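Local atomic coordinates of beta-lactamase (Klebsiella pneumoniae, PDB entry 6KBY), a protein that probably hydrolyses the amide of beta-lactam antibiotics as a class C serine beta-lactamase, giving substituted beta-amino acids, and also binds adenosine monophosphate. Residues Ala38-Gly43 with Asp236-Val241; Gln314-Ile319 with Val335-Met340. All blocks are in the same frame, centred on the assembly; numbering follows the deposited sequence.

Both contacts belong to the large antiparallel sheet, their centres about 13 Å apart. Contact 1 lies in the core, where helix 234-244 packs on strand 34-41 through Leu238, set against Ala38, Thr40 and the strand backbone without hydrogen bonds. Contact 2 lies at the ends of neighbouring interior strands, where the start of strand 317-325 meets the turn between strands 328-335 and 340-346; it is partly buried and mixes apolar packing with a backbone hydrogen bond and waters held between charged groups. The two touch directly, Thr40 O lying 3.6 Å from Met340 CB. Met245, just beyond the helix of contact 1, touches Thr40 and accepts a hydrogen bond from Lys339 of contact 2.

Contact 1: Ala38-Gly43 with Asp236-Val241; sequences AVTVNG and DLLRYV
Leu238 reaches from helix 234-244 onto strand 34-41 and straddles the backbone between Ala38 and Thr40. Leu238 CB rests against Ala38 CB at 4.0 Å, and the two methyls part beyond. Leu238 CD2 turns to the strand backbone, 3.7 Å from Val39 O, while also meeting Ala38 CB. Leu238 CD1 lies 3.8 Å from Thr40 N and packs against Thr40 CB, with CG2 of the same threonine close by. The CB of Leu238 points toward the strand; CG is anti to the backbone N (chi1 -165°), and chi2 (65°) then sets the two methyls. Val241, one turn later, adds a looser touch, its CG1 4.5 Å from Thr40 CG2.

The residue types fit this geometry. Ala38 is small enough to let the helix come near: the axes of strand 38-41 and helix 236-241 approach to 8.6 Å, their directions 30° apart. Thr40 offers its methyl to the helix, while its OG1 is hydrogen-bonded to Asn45 OD1 in the hairpin that follows.

Further out, Ala38 and Thr40 are fixed by backbone bonds to Val343 and Gly341 of strand 340-346. Leu237 and Val241 extend the helix's packing onto strand 328-335, and Tyr240 stacks on Phe76 of helix 72-86, which follows Ser71, the residue that binds adenosine monophosphate covalently. With neither polar bonds nor charges joining the two segments, their attachment depends on the fit of buried aliphatic groups.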
ATOM      1  N   ALA A  38       9.684   1.874 -11.322  1.00  6.80           N
ATOM      2  CA  ALA A  38      10.634   0.808 -11.061  1.00  7.29           C
ATOM      3  C   ALA A  38      10.000  -0.501 -11.496  1.00  6.90           C
ATOM      4  O   ALA A  38       8.843  -0.778 -11.148  1.00  7.51           O
ATOM      5  CB  ALA A  38      10.976   0.756  -9.572  1.00  8.73           C
ATOM      6  N   VAL A  39      10.756  -1.299 -12.251  1.00  7.37           N
ATOM      7  CA  VAL A  39      10.297  -2.582 -12.770  1.00  7.89           C
ATOM      8  C   VAL A  39      11.306  -3.652 -12.379  1.00  7.40           C
ATOM      9  O   VAL A  39      12.520  -3.435 -12.476  1.00  8.01           O
ATOM     10  CB  VAL A  39      10.158  -2.533 -14.310  1.00  8.81           C
ATOM     11  CG1 VAL A  39       9.815  -3.897 -14.883  1.00  9.79           C
ATOM     12  CG2 VAL A  39       9.117  -1.501 -14.722  1.00 10.82           C
ATOM     13  N   THR A  40      10.813  -4.808 -11.949  1.00  7.30           N
ATOM     14  CA  THR A  40      11.648  -5.992 -11.793  1.00  8.00           C
ATOM     15  C   THR A  40      11.115  -7.118 -12.667  1.00  7.78           C
ATOM     16  O   THR A  40       9.902  -7.342 -12.744  1.00  8.00           O
ATOM     17  CB  THR A  40      11.773  -6.437 -10.320  1.00  9.73           C
ATOM     18  OG1 THR A  40      12.736  -7.493 -10.223  1.00 10.15           O
ATOM     19  CG2 THR A  40      10.438  -6.926  -9.749  1.00 10.53           C
ATOM     20  N   VAL A  41      12.029  -7.804 -13.347  1.00  8.30           N
ATOM     21  CA  VAL A  41      11.711  -9.009 -14.110  1.00  8.32           C
ATOM     22  C   VAL A  41      13.014  -9.753 -14.357  1.00  8.91           C
ATOM     23  O   VAL A  41      14.066  -9.135 -14.545  1.00  8.99           O
ATOM     24  CB  VAL A  41      10.959  -8.686 -15.427  1.00  9.57           C
ATOM     25  CG1 VAL A  41      11.772  -7.744 -16.307  1.00 11.54           C
ATOM     26  CG2 VAL A  41      10.623  -9.963 -16.183  1.00 11.55           C
ATOM     27  N   ASN A  42      12.947 -11.087 -14.336  1.00  9.10           N
ATOM     28  CA  ASN A  42      14.117 -11.934 -14.571  1.00  9.40           C
ATOM     29  C   ASN A  42      15.226 -11.656 -13.558  1.00 10.84           C
ATOM     30  O   ASN A  42      16.414 -11.814 -13.856  1.00 11.25           O
ATOM     31  CB  ASN A  42      14.623 -11.812 -16.013  1.00 11.07           C
ATOM     32  CG  ASN A  42      15.556 -12.944 -16.409  1.00 12.23           C
ATOM     33  OD1 ASN A  42      15.404 -14.082 -15.963  1.00 12.88           O
ATOM     34  ND2 ASN A  42      16.537 -12.628 -17.252  1.00 14.41           N
ATOM     35  N   GLY A  43      14.851 -11.244 -12.351  1.00 10.13           N
ATOM     36  CA  GLY A  43      15.819 -10.938 -11.319  1.00 12.29           C
ATOM     37  C   GLY A  43      16.554  -9.628 -11.492  1.00 12.00           C
ATOM     38  O   GLY A  43      17.462  -9.341 -10.705  1.00 14.06           O
ATOM     39  N   ASP A 236      13.415   1.664  -2.956  1.00  7.42           N
ATOM     40  CA  ASP A 236      13.024   0.969  -1.732  1.00  7.54           C
ATOM     41  C   ASP A 236      11.745   0.170  -1.937  1.00  7.37           C
ATOM     42  O   ASP A 236      11.623  -0.955  -1.440  1.00  7.35           O
ATOM     43  CB  ASP A 236      12.842   1.949  -0.571  1.00  8.25           C
ATOM     44  CG  ASP A 236      14.110   2.146   0.246  1.00  8.04           C
ATOM     45  OD1 ASP A 236      15.219   1.849  -0.254  1.00 10.55           O
ATOM     46  OD2 ASP A 236      13.991   2.627   1.397  1.00  9.53           O
ATOM     47  N   LEU A 237      10.769   0.741  -2.644  1.00  7.71           N
ATOM     48  CA  LEU A 237       9.545  -0.014  -2.885  1.00  7.76           C
ATOM     49  C   LEU A 237       9.774  -1.191  -3.816  1.00  7.39           C
ATOM     50  O   LEU A 237       9.109  -2.219  -3.674  1.00  7.52           O
ATOM     51  CB  LEU A 237       8.438   0.884  -3.419  1.00  7.51           C
ATOM     52  CG  LEU A 237       7.783   1.771  -2.369  1.00  8.24           C
ATOM     53  CD1 LEU A 237       6.784   2.706  -3.038  1.00  8.36           C
ATOM     54  CD2 LEU A 237       7.102   0.950  -1.275  1.00  8.62           C
ATOM     55  N   LEU A 238      10.703  -1.077  -4.766  1.00  7.00           N
ATOM     56  CA  LEU A 238      11.000  -2.248  -5.582  1.00  7.25           C
ATOM     57  C   LEU A 238      11.621  -3.351  -4.734  1.00  6.97           C
ATOM     58  O   LEU A 238      11.335  -4.536  -4.940  1.00  7.63           O
ATOM     59  CB  LEU A 238      11.892  -1.885  -6.766  1.00  8.53           C
ATOM     60  CG  LEU A 238      11.958  -2.952  -7.866  1.00  8.97           C
ATOM     61  CD1 LEU A 238      10.600  -3.131  -8.541  1.00  9.86           C
ATOM     62  CD2 LEU A 238      13.031  -2.612  -8.887  1.00  9.46           C
ATOM     63  N   ARG A 239      12.464  -2.982  -3.767  1.00  7.13           N
ATOM     64  CA  ARG A 239      12.985  -3.978  -2.835  1.00  8.06           C
ATOM     65  C   ARG A 239      11.851  -4.638  -2.054  1.00  7.44           C
ATOM     66  O   ARG A 239      11.837  -5.859  -1.866  1.00  7.59           O
ATOM     67  CB  ARG A 239      13.994  -3.327  -1.890  1.00  9.33           C
ATOM     68  CG  ARG A 239      14.637  -4.312  -0.941  1.00 11.09           C
ATOM     69  CD  ARG A 239      15.760  -3.711  -0.104  1.00 11.78           C
ATOM     70  NE  ARG A 239      16.177  -4.677   0.904  1.00 12.34           N
ATOM     71  CZ  ARG A 239      17.087  -5.624   0.698  1.00 12.22           C
ATOM     72  NH1 ARG A 239      17.700  -5.722  -0.476  1.00 14.59           N
ATOM     73  NH2 ARG A 239      17.385  -6.477   1.669  1.00 16.20           N
ATOM     74  N   TYR A 240      10.878  -3.839  -1.616  1.00  7.30           N
ATOM     75  CA  TYR A 240       9.706  -4.363  -0.913  1.00  7.34           C
ATOM     76  C   TYR A 240       8.944  -5.346  -1.790  1.00  7.07           C
ATOM     77  O   TYR A 240       8.491  -6.397  -1.316  1.00  7.43           O
ATOM     78  CB  TYR A 240       8.817  -3.181  -0.553  1.00  7.69           C
ATOM     79  CG  TYR A 240       7.571  -3.397   0.277  1.00  7.73           C
ATOM     80  CD1 TYR A 240       7.618  -4.001   1.530  1.00  8.26           C
ATOM     81  CD2 TYR A 240       6.359  -2.880  -0.156  1.00  7.89           C
ATOM     82  CE1 TYR A 240       6.477  -4.116   2.311  1.00  9.06           C
ATOM     83  CE2 TYR A 240       5.224  -2.985   0.609  1.00  7.82           C
ATOM     84  CZ  TYR A 240       5.287  -3.605   1.843  1.00  7.64           C
ATOM     85  OH  TYR A 240       4.166  -3.695   2.639  1.00  8.93           O
ATOM     86  N   VAL A 241       8.792  -5.018  -3.074  1.00  7.90           N
ATOM     87  CA  VAL A 241       8.126  -5.926  -4.005  1.00  7.84           C
ATOM     88  C   VAL A 241       8.918  -7.223  -4.153  1.00  7.85           C
ATOM     89  O   VAL A 241       8.356  -8.323  -4.099  1.00  7.83           O
ATOM     90  CB  VAL A 241       7.898  -5.216  -5.352  1.00  9.01           C
ATOM     91  CG1 VAL A 241       7.493  -6.209  -6.436  1.00 11.22           C
ATOM     92  CG2 VAL A 241       6.847  -4.121  -5.196  1.00  9.94           C
TER

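Contact 2: Gln314-Ile319 with Val335-Met340; sequences QENVWI and VPAKKM
Glu315 sets its CG beside its own backbone N (chi1 -55°), and a second bend at chi2 (-58°) brings CD obliquely across Pro336; Glu315 OE1 lies 3.5 Å from Pro336 CB. In Val335, CG2 lies beside the backbone N and meets Trp318 CE3 at 3.7 Å, obliquely to the indole. Ile319 crosses the proline at about a right angle, its CD1 touching CG.

One direct hydrogen bond joins the segments: Ala337 N to Glu315 O, 2.9 Å, bent to 140° at the hydrogen, the donor standing above the carbonyl plane. The same oxygen accepts a weak bond from Val317 N, which closes an inverse gamma turn centred on Asn316. Ala337, whose side chain ends at CB, brings that methyl 3.2 Å from Asn316 OD1. Val317 O is buried without a hydrogen-bond donor, because Pro336 beside it has no N-H to give; it is met instead by a CA-H...O contact from Val335 CA at 3.4 Å and by Pro336 CD.

At the solvent side Glu315 OE1 and Lys339 NZ stand 4.4 Å apart, too far for a salt bridge, and a water bridges them, 2.8 Å from OE1. A second water links OE1 to Pro336 O. Lys339 NZ also donates to Met245 O, which gives the ammonium a direct partner in the protein.

The 3-10 turn at 336-338 and the G1 bulge that Lys339 and Met340 form against Val335 reverse the chain from strand 328-335 into strand 340-346. Strand 317-325 runs beside the first of these, Ile319 pairing with Phe334, and is flanked on its other edge by strand 280-283, where Trp318 pairs with Leu282.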
ATOM      1  N   GLN A 314      -0.589 -17.133  -2.927  1.00  7.03           N
ATOM      2  CA  GLN A 314      -0.523 -17.766  -4.237  1.00  7.31           C
ATOM      3  C   GLN A 314       0.575 -17.150  -5.085  1.00  7.05           C
ATOM      4  O   GLN A 314       0.979 -15.998  -4.892  1.00  8.30           O
ATOM      5  CB  GLN A 314      -1.840 -17.591  -4.998  1.00  7.43           C
ATOM      6  CG  GLN A 314      -3.021 -18.305  -4.390  1.00  7.68           C
ATOM      7  CD  GLN A 314      -2.804 -19.797  -4.335  1.00  7.09           C
ATOM      8  OE1 GLN A 314      -2.472 -20.433  -5.343  1.00  7.87           O
ATOM      9  NE2 GLN A 314      -2.981 -20.372  -3.150  1.00  7.62           N
ATOM     10  N   GLU A 315       1.027 -17.935  -6.062  1.00  7.11           N
ATOM     11  CA  GLU A 315       1.892 -17.432  -7.121  1.00  7.37           C
ATOM     12  C   GLU A 315       1.098 -16.895  -8.307  1.00  6.59           C
ATOM     13  O   GLU A 315       1.442 -15.844  -8.863  1.00  7.00           O
ATOM     14  CB  GLU A 315       2.837 -18.534  -7.604  1.00  7.96           C
ATOM     15  CG  GLU A 315       3.659 -19.171  -6.503  1.00 10.30           C
ATOM     16  CD  GLU A 315       4.510 -18.178  -5.739  1.00 12.20           C
ATOM     17  OE1 GLU A 315       5.371 -17.534  -6.365  1.00 13.33           O
ATOM     18  OE2 GLU A 315       4.311 -18.036  -4.508  1.00 15.86           O
ATOM     19  N   ASN A 316       0.039 -17.599  -8.697  1.00  6.99           N
ATOM     20  CA  ASN A 316      -0.678 -17.329  -9.943  1.00  6.78           C
ATOM     21  C   ASN A 316      -1.736 -16.243  -9.782  1.00  6.85           C
ATOM     22  O   ASN A 316      -2.896 -16.420 -10.145  1.00  8.19           O
ATOM     23  CB  ASN A 316      -1.288 -18.621 -10.474  1.00  7.04           C
ATOM     24  CG  ASN A 316      -0.231 -19.630 -10.900  1.00  7.26           C
ATOM     25  OD1 ASN A 316       0.828 -19.253 -11.402  1.00  7.38           O
ATOM     26  ND2 ASN A 316      -0.509 -20.917 -10.697  1.00  7.56           N
ATOM     27  N   VAL A 317      -1.328 -15.089  -9.256  1.00  6.52           N
ATOM     28  CA  VAL A 317      -2.235 -13.984  -8.980  1.00  6.55           C
ATOM     29  C   VAL A 317      -1.530 -12.665  -9.262  1.00  6.45           C
ATOM     30  O   VAL A 317      -0.300 -12.573  -9.262  1.00  7.32           O
ATOM     31  CB  VAL A 317      -2.764 -13.990  -7.526  1.00  7.55           C
ATOM     32  CG1 VAL A 317      -3.650 -15.201  -7.266  1.00  8.87           C
ATOM     33  CG2 VAL A 317      -1.616 -13.949  -6.541  1.00  8.88           C
ATOM     34  N   TRP A 318      -2.347 -11.632  -9.486  1.00  6.54           N
ATOM     35  CA  TRP A 318      -1.911 -10.247  -9.614  1.00  6.37           C
ATOM     36  C   TRP A 318      -2.219  -9.578  -8.280  1.00  6.53           C
ATOM     37  O   TRP A 318      -3.389  -9.432  -7.909  1.00  6.92           O
ATOM     38  CB  TRP A 318      -2.707  -9.595 -10.746  1.00  7.82           C
ATOM     39  CG  TRP A 318      -2.458  -8.138 -10.984  1.00  7.36           C
ATOM     40  CD1 TRP A 318      -2.865  -7.087 -10.209  1.00  7.73           C
ATOM     41  CD2 TRP A 318      -1.784  -7.568 -12.109  1.00  7.78           C
ATOM     42  NE1 TRP A 318      -2.460  -5.898 -10.775  1.00  8.77           N
ATOM     43  CE2 TRP A 318      -1.800  -6.168 -11.945  1.00  8.73           C
ATOM     44  CE3 TRP A 318      -1.164  -8.107 -13.239  1.00  9.00           C
ATOM     45  CZ2 TRP A 318      -1.215  -5.301 -12.871  1.00 10.77           C
ATOM     46  CZ3 TRP A 318      -0.585  -7.244 -14.158  1.00 11.07           C
ATOM     47  CH2 TRP A 318      -0.614  -5.858 -13.965  1.00 12.44           C
ATOM     48  N   ILE A 319      -1.176  -9.223  -7.539  1.00  6.14           N
ATOM     49  CA  ILE A 319      -1.307  -8.587  -6.232  1.00  6.32           C
ATOM     50  C   ILE A 319      -1.024  -7.105  -6.409  1.00  5.78           C
ATOM     51  O   ILE A 319      -0.078  -6.725  -7.113  1.00  6.75           O
ATOM     52  CB  ILE A 319      -0.329  -9.221  -5.222  1.00  6.92           C
ATOM     53  CG1 ILE A 319      -0.514 -10.741  -5.177  1.00  7.71           C
ATOM     54  CG2 ILE A 319      -0.517  -8.591  -3.841  1.00  8.32           C
ATOM     55  CD1 ILE A 319       0.428 -11.449  -4.220  1.00  8.71           C
ATOM     56  N   VAL A 335       3.267  -9.983  -9.838  1.00  6.63           N
ATOM     57  CA  VAL A 335       2.773 -11.320 -10.137  1.00  6.97           C
ATOM     58  C   VAL A 335       3.844 -12.310  -9.709  1.00  6.45           C
ATOM     59  O   VAL A 335       4.835 -12.508 -10.415  1.00  6.80           O
ATOM     60  CB  VAL A 335       2.448 -11.473 -11.634  1.00  7.58           C
ATOM     61  CG1 VAL A 335       1.957 -12.880 -11.927  1.00  8.13           C
ATOM     62  CG2 VAL A 335       1.427 -10.436 -12.087  1.00  8.31           C
ATOM     63  N   PRO A 336       3.688 -12.945  -8.544  1.00  6.74           N
ATOM     64  CA  PRO A 336       4.792 -13.786  -8.039  1.00  7.85           C
ATOM     65  C   PRO A 336       5.192 -14.912  -8.981  1.00  7.63           C
ATOM     66  O   PRO A 336       6.387 -15.209  -9.110  1.00  8.22           O
ATOM     67  CB  PRO A 336       4.266 -14.281  -6.684  1.00  8.35           C
ATOM     68  CG  PRO A 336       3.286 -13.205  -6.259  1.00  8.00           C
ATOM     69  CD  PRO A 336       2.619 -12.767  -7.543  1.00  7.37           C
ATOM     70  N   ALA A 337       4.233 -15.510  -9.692  1.00  7.39           N
ATOM     71  CA  ALA A 337       4.556 -16.611 -10.598  1.00  7.29           C
ATOM     72  C   ALA A 337       5.514 -16.182 -11.696  1.00  7.37           C
ATOM     73  O   ALA A 337       6.265 -17.012 -12.226  1.00  8.74           O
ATOM     74  CB  ALA A 337       3.282 -17.141 -11.244  1.00  9.31           C
ATOM     75  N   LYS A 338       5.489 -14.910 -12.069  1.00  7.35           N
ATOM     76  CA  LYS A 338       6.341 -14.391 -13.120  1.00  7.46           C
ATOM     77  C   LYS A 338       7.519 -13.597 -12.575  1.00  7.98           C
ATOM     78  O   LYS A 338       8.324 -13.094 -13.364  1.00  8.26           O
ATOM     79  CB  LYS A 338       5.514 -13.534 -14.084  1.00  9.04           C
ATOM     80  CG  LYS A 338       4.349 -14.281 -14.729  1.00  9.37           C
ATOM     81  CD  LYS A 338       4.795 -15.565 -15.419  1.00  9.71           C
ATOM     82  CE  LYS A 338       3.622 -16.254 -16.092  1.00 11.12           C
ATOM     83  NZ  LYS A 338       3.996 -17.596 -16.624  1.00 12.04           N
ATOM     84  N   LYS A 339       7.648 -13.499 -11.255  1.00  8.13           N
ATOM     85  CA  LYS A 339       8.675 -12.688 -10.605  1.00  8.22           C
ATOM     86  C   LYS A 339       8.790 -11.322 -11.270  1.00  7.90           C
ATOM     87  O   LYS A 339       9.877 -10.812 -11.562  1.00 10.09           O
ATOM     88  CB  LYS A 339      10.019 -13.409 -10.519  1.00 11.14           C
ATOM     89  CG  LYS A 339       9.956 -14.780  -9.861  1.00 10.79           C
ATOM     90  CD  LYS A 339       9.652 -14.740  -8.367  1.00 10.54           C
ATOM     91  CE  LYS A 339       9.633 -16.161  -7.816  1.00 13.47           C
ATOM     92  NZ  LYS A 339       9.555 -16.219  -6.332  1.00 14.46           N
ATOM     93  N   MET A 340       7.641 -10.725 -11.534  1.00  7.30           N
ATOM     94  CA  MET A 340       7.631  -9.417 -12.151  1.00  8.25           C
ATOM     95  C   MET A 340       6.811  -8.466 -11.302  1.00  6.33           C
ATOM     96  O   MET A 340       5.825  -8.859 -10.667  1.00  7.50           O
ATOM     97  CB  MET A 340       7.143  -9.453 -13.582  1.00 13.76           C
ATOM     98  CG  MET A 340       5.721  -9.822 -13.740  1.00 11.86           C
ATOM     99  SD  MET A 340       5.284  -9.856 -15.482  1.00 17.27           S
ATOM    100  CE  MET A 340       6.623 -10.759 -16.228  1.00 27.00           C
TER
HETATM  101  O   HOH W   1       7.027 -15.654  -5.201  1.00 16.47           O
HETATM  102  O   HOH W   2       6.702 -18.257  -8.525  1.00 16.59           O
HETATM  103  O   HOH W   3       8.441 -18.862  -5.958  1.00 21.96           O